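Local structure of pyruvate synthase subunit PorC (2RAA) at residues A[90-93]-A[94-97]; A[189-192]-A[193-196]; A[136-139]-A[140-143]. The protein is the gamma chain of a heterotetrameric pyruvate synthase, which oxidises pyruvate with coenzyme A to acetyl-CoA and carbon dioxide while reducing ferredoxin. All blocks are in the same frame, centred on the assembly; numbering follows the deposited sequence.

Contact 1: A[90-93]-A[94-97]; sequences VIDE and TLLS
Leu95 N and Leu96 N reach back to Asp92 O and Glu93 O, winding the chain through a short 3-10 turn: Leu95 N meets Asp92 O at 2.8 Å with an almost straight N-H...O angle of 173°, and Leu96 N lies 3.0 Å from Glu93 O.

Among the side chains, Asp92 and Thr94 run side by side in the same direction. With CG anti to the backbone N (chi1 178°), the Asp92 carboxylate swings forward over the start of the turn, and its OD1 accepts from Thr94 N; the position of OD1 is less certain, so this bond carries less weight. The other oxygen, OD2, forms a salt bridge with Arg27 and a hydrogen bond with Gln30. Leu95 lays CD1 against Asp92 CB at 4.0 Å. On the buried side, Val90 CG1 meets Leu96 CD2 at 4.1 Å, the two branched chains crossing at a slant. Glu93 leads away from the turn, OE1 hydrogen-bonded to Thr114 OG1 and OE2 in a salt bridge with Lys116.

The arrangement is a 3-10 turn just past strand 87-90, an inner strand of the mixed sheet with a parallel neighbour on each side, and its acidic side chains hold it to strand 19-27 and to the loop after strand 109-113.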
ATOM      1  N   VAL A  90       5.741   0.812   2.200  1.00 48.22           N
ATOM      2  CA  VAL A  90       6.227   0.543   3.545  1.00 48.25           C
ATOM      3  C   VAL A  90       5.209   1.134   4.504  1.00 48.35           C
ATOM      4  O   VAL A  90       5.120   2.329   4.666  1.00 47.76           O
ATOM      5  CB  VAL A  90       7.660   1.118   3.746  1.00 47.23           C
ATOM      6  CG1 VAL A  90       8.113   0.979   5.183  1.00 46.95           C
ATOM      7  CG2 VAL A  90       8.641   0.406   2.803  1.00 47.63           C
ATOM      8  N   ILE A  91       4.430   0.281   5.139  1.00 51.48           N
ATOM      9  CA  ILE A  91       3.349   0.755   5.961  1.00 51.22           C
ATOM     10  C   ILE A  91       3.776   0.989   7.399  1.00 51.65           C
ATOM     11  O   ILE A  91       2.940   1.415   8.223  1.00 49.24           O
ATOM     12  CB  ILE A  91       2.088  -0.181   5.885  1.00 52.98           C
ATOM     13  CG1 ILE A  91       2.301  -1.516   6.582  1.00 55.38           C
ATOM     14  CG2 ILE A  91       1.667  -0.400   4.432  1.00 50.42           C
ATOM     15  CD1 ILE A  91       1.041  -2.319   6.656  1.00 49.09           C
ATOM     16  N   ASP A  92       5.049   0.704   7.712  1.00 50.81           N
ATOM     17  CA  ASP A  92       5.609   1.010   9.046  1.00 51.09           C
ATOM     18  C   ASP A  92       6.978   1.658   8.895  1.00 51.91           C
ATOM     19  O   ASP A  92       7.933   0.952   8.584  1.00 52.35           O
ATOM     20  CB  ASP A  92       5.703  -0.259   9.876  1.00 50.74           C
ATOM     21  CG  ASP A  92       6.308  -0.017  11.246  1.00 50.54           C
ATOM     22  OD1 ASP A  92       6.881   1.064  11.501  1.00 55.12           O
ATOM     23  OD2 ASP A  92       6.197  -0.916  12.081  1.00 54.99           O
ATOM     24  N   GLU A  93       7.083   2.976   9.130  1.00 52.75           N
ATOM     25  CA  GLU A  93       8.340   3.729   8.836  1.00 54.59           C
ATOM     26  C   GLU A  93       9.570   3.085   9.462  1.00 51.91           C
ATOM     27  O   GLU A  93      10.685   3.162   8.969  1.00 46.97           O
ATOM     28  CB  GLU A  93       8.239   5.203   9.264  1.00 55.86           C
ATOM     29  CG  GLU A  93       7.882   5.440  10.729  1.00 61.40           C
ATOM     30  CD  GLU A  93       8.074   6.892  11.167  1.00 63.51           C
ATOM     31  OE1 GLU A  93       7.336   7.821  10.678  1.00 73.52           O
ATOM     32  OE2 GLU A  93       8.970   7.083  12.033  1.00 74.88           O
ATOM     33  N   THR A  94       9.310   2.441  10.576  1.00 51.07           N
ATOM     34  CA  THR A  94      10.299   1.728  11.322  1.00 50.38           C
ATOM     35  C   THR A  94      11.072   0.680  10.555  1.00 51.35           C
ATOM     36  O   THR A  94      12.190   0.346  10.926  1.00 50.90           O
ATOM     37  CB  THR A  94       9.598   1.076  12.456  1.00 48.57           C
ATOM     38  OG1 THR A  94       9.853   1.860  13.609  1.00 53.68           O
ATOM     39  CG2 THR A  94      10.069  -0.291  12.643  1.00 45.07           C
ATOM     40  N   LEU A  95      10.485   0.161   9.490  1.00 51.36           N
ATOM     41  CA  LEU A  95      11.134  -0.859   8.673  1.00 52.85           C
ATOM     42  C   LEU A  95      12.018  -0.272   7.551  1.00 54.43           C
ATOM     43  O   LEU A  95      12.655  -1.035   6.817  1.00 56.46           O
ATOM     44  CB  LEU A  95      10.052  -1.762   8.065  1.00 53.26           C
ATOM     45  CG  LEU A  95       9.192  -2.509   9.088  1.00 52.65           C
ATOM     46  CD1 LEU A  95       8.026  -3.114   8.411  1.00 46.38           C
ATOM     47  CD2 LEU A  95      10.005  -3.582   9.816  1.00 56.74           C
ATOM     48  N   LEU A  96      12.058   1.057   7.413  1.00 53.35           N
ATOM     49  CA  LEU A  96      12.812   1.693   6.343  1.00 53.91           C
ATOM     50  C   LEU A  96      14.297   1.373   6.490  1.00 55.99           C
ATOM     51  O   LEU A  96      14.853   1.467   7.581  1.00 56.63           O
ATOM     52  CB  LEU A  96      12.598   3.209   6.325  1.00 53.33           C
ATOM     53  CG  LEU A  96      11.311   3.799   5.715  1.00 58.73           C
ATOM     54  CD1 LEU A  96      11.234   5.294   6.016  1.00 49.38           C
ATOM     55  CD2 LEU A  96      11.195   3.565   4.193  1.00 47.26           C
ATOM     56  N   SER A  97      14.922   0.999   5.375  1.00 57.69           N
ATOM     57  CA  SER A  97      16.324   0.571   5.323  1.00 57.81           C
ATOM     58  C   SER A  97      16.655   0.377   3.853  1.00 60.09           C
ATOM     59  O   SER A  97      15.752   0.195   3.040  1.00 59.69           O
ATOM     60  CB  SER A  97      16.533  -0.762   6.057  1.00 57.33           C
ATOM     61  OG  SER A  97      16.081  -1.876   5.293  1.00 54.23           O
TER

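Contact 2: A[189-192]-A[193-196]; sequences NKRA and LRRG
Lys190 and Arg194 meet one helical turn apart, where the guanidinium of Arg194 folds back along the helix. Its NH2 lies 4.0 Å from Lys190 CB, which sits over one face of the group, displaced toward the rim, while its NH1 comes within 3.6 Å of Arg191 CG. The bend at chi3 (-145°) turns the guanidinium back toward these aliphatic stems, so the approach is hydrocarbon against a flat cation. The guanidinium planes of Arg191 and Arg194 are inclined by 53°, which rules out parallel stacking.

Regular i to i+4 bonds form the frame beneath, among them Arg194 N to Lys190 O at 2.9 Å and Arg195 N to Arg191 O at 2.8 Å. The close packing is on the side of Ala192, Leu193 and Gly196, all three buried. The Leu193 side chain packs on Leu166 and Ile169 of helix 166-176 and on Leu154 of helix 150-161. Gly196 N bonds to Ala192 O at 3.2 Å.

The other side is looser and partly exposed, and its long basic chains diverge to separate acids in salt bridges: Lys190 with Glu174, Arg191 with Glu143 and Arg195 with Glu199. Arg194 NE makes a long, weak ion pair with Glu170. Glu174 and, more weakly, Glu170 probably offset the like charges of Lys190 NZ and Arg194 NH2, 5.5 Å apart.

Within helix 183-199, Leu193 thus faces helices 150-161 and 166-176, while Ala192 and Arg195 lean on helix 136-143, and the chain continues from the helix into strand 201-202, outermost in the sheet of this chain.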
ATOM      1  N   ASN A 189     -14.767   3.277   6.311  1.00 46.09           N
ATOM      2  CA  ASN A 189     -13.631   2.660   5.638  1.00 46.00           C
ATOM      3  C   ASN A 189     -13.404   3.270   4.250  1.00 46.70           C
ATOM      4  O   ASN A 189     -12.254   3.375   3.768  1.00 47.52           O
ATOM      5  CB  ASN A 189     -13.796   1.145   5.555  1.00 44.32           C
ATOM      6  CG  ASN A 189     -13.502   0.456   6.873  1.00 47.86           C
ATOM      7  OD1 ASN A 189     -12.418  -0.101   7.060  1.00 43.65           O
ATOM      8  ND2 ASN A 189     -14.457   0.508   7.809  1.00 41.46           N
ATOM      9  N   LYS A 190     -14.484   3.686   3.599  1.00 47.47           N
ATOM     10  CA  LYS A 190     -14.359   4.268   2.256  1.00 49.67           C
ATOM     11  C   LYS A 190     -13.764   5.643   2.380  1.00 50.20           C
ATOM     12  O   LYS A 190     -12.998   6.054   1.519  1.00 50.67           O
ATOM     13  CB  LYS A 190     -15.704   4.319   1.491  1.00 52.10           C
ATOM     14  CG  LYS A 190     -16.471   2.970   1.513  1.00 56.70           C
ATOM     15  CD  LYS A 190     -17.160   2.579   0.216  1.00 57.74           C
ATOM     16  CE  LYS A 190     -18.549   3.132   0.058  1.00 61.84           C
ATOM     17  NZ  LYS A 190     -19.171   2.490  -1.145  1.00 62.09           N
ATOM     18  N   ARG A 191     -14.128   6.362   3.445  1.00 50.02           N
ATOM     19  CA  ARG A 191     -13.523   7.663   3.709  1.00 49.99           C
ATOM     20  C   ARG A 191     -12.040   7.510   3.976  1.00 48.19           C
ATOM     21  O   ARG A 191     -11.253   8.327   3.561  1.00 48.74           O
ATOM     22  CB  ARG A 191     -14.151   8.336   4.904  1.00 50.82           C
ATOM     23  CG  ARG A 191     -15.502   8.921   4.639  1.00 57.95           C
ATOM     24  CD  ARG A 191     -15.900   9.848   5.787  1.00 62.74           C
ATOM     25  NE  ARG A 191     -16.374   9.130   6.974  1.00 67.75           N
ATOM     26  CZ  ARG A 191     -17.616   8.674   7.117  1.00 68.14           C
ATOM     27  NH1 ARG A 191     -18.510   8.842   6.149  1.00 70.20           N
ATOM     28  NH2 ARG A 191     -17.967   8.037   8.227  1.00 67.74           N
ATOM     29  N   ALA A 192     -11.665   6.473   4.702  1.00 50.67           N
ATOM     30  CA  ALA A 192     -10.252   6.230   4.991  1.00 51.28           C
ATOM     31  C   ALA A 192      -9.504   6.005   3.671  1.00 51.90           C
ATOM     32  O   ALA A 192      -8.418   6.540   3.462  1.00 53.26           O
ATOM     33  CB  ALA A 192     -10.097   5.050   5.962  1.00 48.02           C
ATOM     34  N   LEU A 193     -10.116   5.266   2.742  1.00 52.79           N
ATOM     35  CA  LEU A 193      -9.479   5.019   1.449  1.00 50.04           C
ATOM     36  C   LEU A 193      -9.347   6.339   0.675  1.00 50.18           C
ATOM     37  O   LEU A 193      -8.266   6.687   0.251  1.00 46.95           O
ATOM     38  CB  LEU A 193     -10.229   3.954   0.653  1.00 48.15           C
ATOM     39  CG  LEU A 193      -9.692   3.675  -0.761  1.00 48.79           C
ATOM     40  CD1 LEU A 193      -8.473   2.697  -0.792  1.00 47.45           C
ATOM     41  CD2 LEU A 193     -10.823   3.150  -1.580  1.00 42.59           C
ATOM     42  N   ARG A 194     -10.449   7.082   0.564  1.00 52.64           N
ATOM     43  CA  ARG A 194     -10.471   8.356  -0.124  1.00 54.54           C
ATOM     44  C   ARG A 194      -9.465   9.357   0.433  1.00 51.67           C
ATOM     45  O   ARG A 194      -8.771   9.998  -0.345  1.00 49.32           O
ATOM     46  CB  ARG A 194     -11.862   8.972  -0.059  1.00 55.51           C
ATOM     47  CG  ARG A 194     -12.941   8.211  -0.837  1.00 61.76           C
ATOM     48  CD  ARG A 194     -14.199   9.074  -0.992  1.00 63.41           C
ATOM     49  NE  ARG A 194     -15.454   8.307  -0.944  1.00 76.21           N
ATOM     50  CZ  ARG A 194     -16.351   8.331   0.054  1.00 83.55           C
ATOM     51  NH1 ARG A 194     -16.181   9.093   1.141  1.00 89.08           N
ATOM     52  NH2 ARG A 194     -17.455   7.589  -0.041  1.00 84.19           N
ATOM     53  N   ARG A 195      -9.407   9.514   1.762  1.00 46.28           N
ATOM     54  CA  ARG A 195      -8.467  10.436   2.350  1.00 47.65           C
ATOM     55  C   ARG A 195      -6.998  10.050   2.122  1.00 47.13           C
ATOM     56  O   ARG A 195      -6.143  10.940   2.047  1.00 46.47           O
ATOM     57  CB  ARG A 195      -8.764  10.692   3.851  1.00 49.30           C
ATOM     58  CG  ARG A 195      -9.860  11.786   4.092  1.00 56.21           C
ATOM     59  CD  ARG A 195      -9.885  12.234   5.562  1.00 56.98           C
ATOM     60  NE  ARG A 195      -8.612  12.850   6.003  1.00 69.80           N
ATOM     61  CZ  ARG A 195      -8.222  12.967   7.279  1.00 64.24           C
ATOM     62  NH1 ARG A 195      -8.991  12.479   8.239  1.00 68.46           N
ATOM     63  NH2 ARG A 195      -7.041  13.524   7.599  1.00 58.43           N
ATOM     64  N   GLY A 196      -6.655   8.758   2.042  1.00 47.27           N
ATOM     65  CA  GLY A 196      -5.271   8.393   1.662  1.00 43.96           C
ATOM     66  C   GLY A 196      -5.056   8.754   0.175  1.00 47.41           C
ATOM     67  O   GLY A 196      -3.975   9.180  -0.240  1.00 47.21           O
TER

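Contact 3: A[136-139]-A[140-143]; sequences ATDI and ALQE
Thr137 and Leu141 lie side by side and point the same way, with Thr137 CG2 4.2 Å from Leu141 CD1. The methyl of Thr137 is placed for this by standing anti to the backbone N, while OG1 (chi1 -57°) is left on the other branch to bond with Asn113. Asp138 approaches the same leucine differently: its side chain runs across that of Leu141, and OD1 comes to 3.6 Å from CD1, a polar atom against a methyl. CD1 is therefore the shared meeting point of two side chains from the preceding turn.

Ile139 and Glu143 make a comparable apolar contact one turn apart, Ile139 CG2 to Glu143 CG at 4.2 Å. Glu143 bends at chi2 (-57°), its carboxylate held by the salt bridge to Arg191. The backbone bonds accompanying these pairs include Leu141 N to Thr137 O at 2.9 Å and Glu143 N to Ile139 O at 2.9 Å.

Helix 136-143 follows strand 130-134 closely, its first turn tied to Asn113 at the end of strand 109-113. Ala136 and Ile139 face helix 150-161, whereas Ile139 and Glu143 also touch helix 183-199.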
ATOM      1  N   ALA A 136      -0.964   7.701   7.148  1.00 45.47           N
ATOM      2  CA  ALA A 136      -2.122   6.804   7.000  1.00 43.76           C
ATOM      3  C   ALA A 136      -2.621   6.423   8.369  1.00 42.55           C
ATOM      4  O   ALA A 136      -3.822   6.315   8.582  1.00 43.96           O
ATOM      5  CB  ALA A 136      -1.780   5.580   6.218  1.00 42.58           C
ATOM      6  N   THR A 137      -1.703   6.245   9.304  1.00 42.08           N
ATOM      7  CA  THR A 137      -2.135   5.880  10.691  1.00 45.38           C
ATOM      8  C   THR A 137      -3.169   6.838  11.236  1.00 43.99           C
ATOM      9  O   THR A 137      -4.222   6.420  11.721  1.00 51.92           O
ATOM     10  CB  THR A 137      -0.946   5.811  11.622  1.00 43.93           C
ATOM     11  OG1 THR A 137      -0.034   4.851  11.064  1.00 47.45           O
ATOM     12  CG2 THR A 137      -1.365   5.379  13.086  1.00 44.51           C
ATOM     13  N   ASP A 138      -2.864   8.125  11.145  1.00 43.93           N
ATOM     14  CA  ASP A 138      -3.761   9.171  11.619  1.00 43.28           C
ATOM     15  C   ASP A 138      -5.026   9.313  10.816  1.00 41.11           C
ATOM     16  O   ASP A 138      -6.085   9.554  11.396  1.00 35.22           O
ATOM     17  CB  ASP A 138      -3.042  10.514  11.720  1.00 47.96           C
ATOM     18  CG  ASP A 138      -2.122  10.609  12.975  1.00 49.74           C
ATOM     19  OD1 ASP A 138      -2.511  10.161  14.083  1.00 56.15           O
ATOM     20  OD2 ASP A 138      -0.995  11.142  12.839  1.00 55.48           O
ATOM     21  N   ILE A 139      -4.956   9.186   9.487  1.00 43.99           N
ATOM     22  CA  ILE A 139      -6.196   9.120   8.710  1.00 41.41           C
ATOM     23  C   ILE A 139      -7.144   8.024   9.276  1.00 45.68           C
ATOM     24  O   ILE A 139      -8.353   8.250   9.517  1.00 46.73           O
ATOM     25  CB  ILE A 139      -5.953   8.864   7.188  1.00 44.07           C
ATOM     26  CG1 ILE A 139      -5.155  10.029   6.561  1.00 35.78           C
ATOM     27  CG2 ILE A 139      -7.316   8.642   6.511  1.00 40.43           C
ATOM     28  CD1 ILE A 139      -4.839   9.928   4.894  1.00 37.28           C
ATOM     29  N   ALA A 140      -6.590   6.850   9.537  1.00 47.02           N
ATOM     30  CA  ALA A 140      -7.373   5.728  10.053  1.00 44.87           C
ATOM     31  C   ALA A 140      -7.870   5.979  11.467  1.00 46.81           C
ATOM     32  O   ALA A 140      -9.008   5.613  11.812  1.00 44.70           O
ATOM     33  CB  ALA A 140      -6.524   4.452  10.013  1.00 45.71           C
ATOM     34  N   LEU A 141      -7.049   6.587  12.321  1.00 44.98           N
ATOM     35  CA  LEU A 141      -7.543   6.841  13.677  1.00 43.39           C
ATOM     36  C   LEU A 141      -8.738   7.770  13.614  1.00 45.88           C
ATOM     37  O   LEU A 141      -9.667   7.644  14.402  1.00 44.05           O
ATOM     38  CB  LEU A 141      -6.476   7.427  14.589  1.00 42.05           C
ATOM     39  CG  LEU A 141      -5.410   6.467  15.108  1.00 38.28           C
ATOM     40  CD1 LEU A 141      -4.215   7.316  15.482  1.00 32.46           C
ATOM     41  CD2 LEU A 141      -5.912   5.604  16.295  1.00 38.59           C
ATOM     42  N   GLN A 142      -8.705   8.699  12.660  1.00 47.14           N
ATOM     43  CA  GLN A 142      -9.782   9.658  12.496  1.00 49.81           C
ATOM     44  C   GLN A 142     -11.040   9.026  11.914  1.00 48.56           C
ATOM     45  O   GLN A 142     -12.163   9.288  12.364  1.00 47.59           O
ATOM     46  CB  GLN A 142      -9.330  10.811  11.588  1.00 45.66           C
ATOM     47  CG  GLN A 142      -8.286  11.730  12.183  1.00 57.09           C
ATOM     48  CD  GLN A 142      -8.291  13.124  11.565  1.00 62.69           C
ATOM     49  OE1 GLN A 142      -7.337  13.516  10.879  1.00 83.70           O
ATOM     50  NE2 GLN A 142      -9.375  13.872  11.793  1.00 81.25           N
ATOM     51  N   GLU A 143     -10.847   8.195  10.903  1.00 46.77           N
ATOM     52  CA  GLU A 143     -11.973   7.709  10.143  1.00 47.08           C
ATOM     53  C   GLU A 143     -12.547   6.404  10.647  1.00 44.69           C
ATOM     54  O   GLU A 143     -13.785   6.291  10.797  1.00 45.15           O
ATOM     55  CB  GLU A 143     -11.592   7.588   8.658  1.00 47.63           C
ATOM     56  CG  GLU A 143     -11.292   8.917   7.975  1.00 48.42           C
ATOM     57  CD  GLU A 143     -12.445   9.941   8.054  1.00 50.30           C
ATOM     58  OE1 GLU A 143     -13.642   9.584   8.208  1.00 47.74           O
ATOM     59  OE2 GLU A 143     -12.127  11.132   7.928  1.00 52.90           O
TER

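How the contacts relate
Each contact is local and partly buried, but they serve different places in the fold. Contacts 2 and 3, centres 9 Å apart, join two helices directly: Arg191 NE forms a salt bridge with Glu143 OE1 at 3.0 Å, and Ile139 CD1 packs 3.3 Å from Arg195 O. Contact 1 touches neither; its nearest atoms are about 5 Å from contact 3 and about 12 Å from contact 2. Asn113 nevertheless bonds residues of both contact 1 and contact 3. Chemically, 90-97 combines a small apolar contact with acids reaching out beyond a strand end, 189-196 presents basic chains outside a buried apolar strip, and 136-143 has three exposed residues and supplies one of the acids that pair with the basic chains of contact 2.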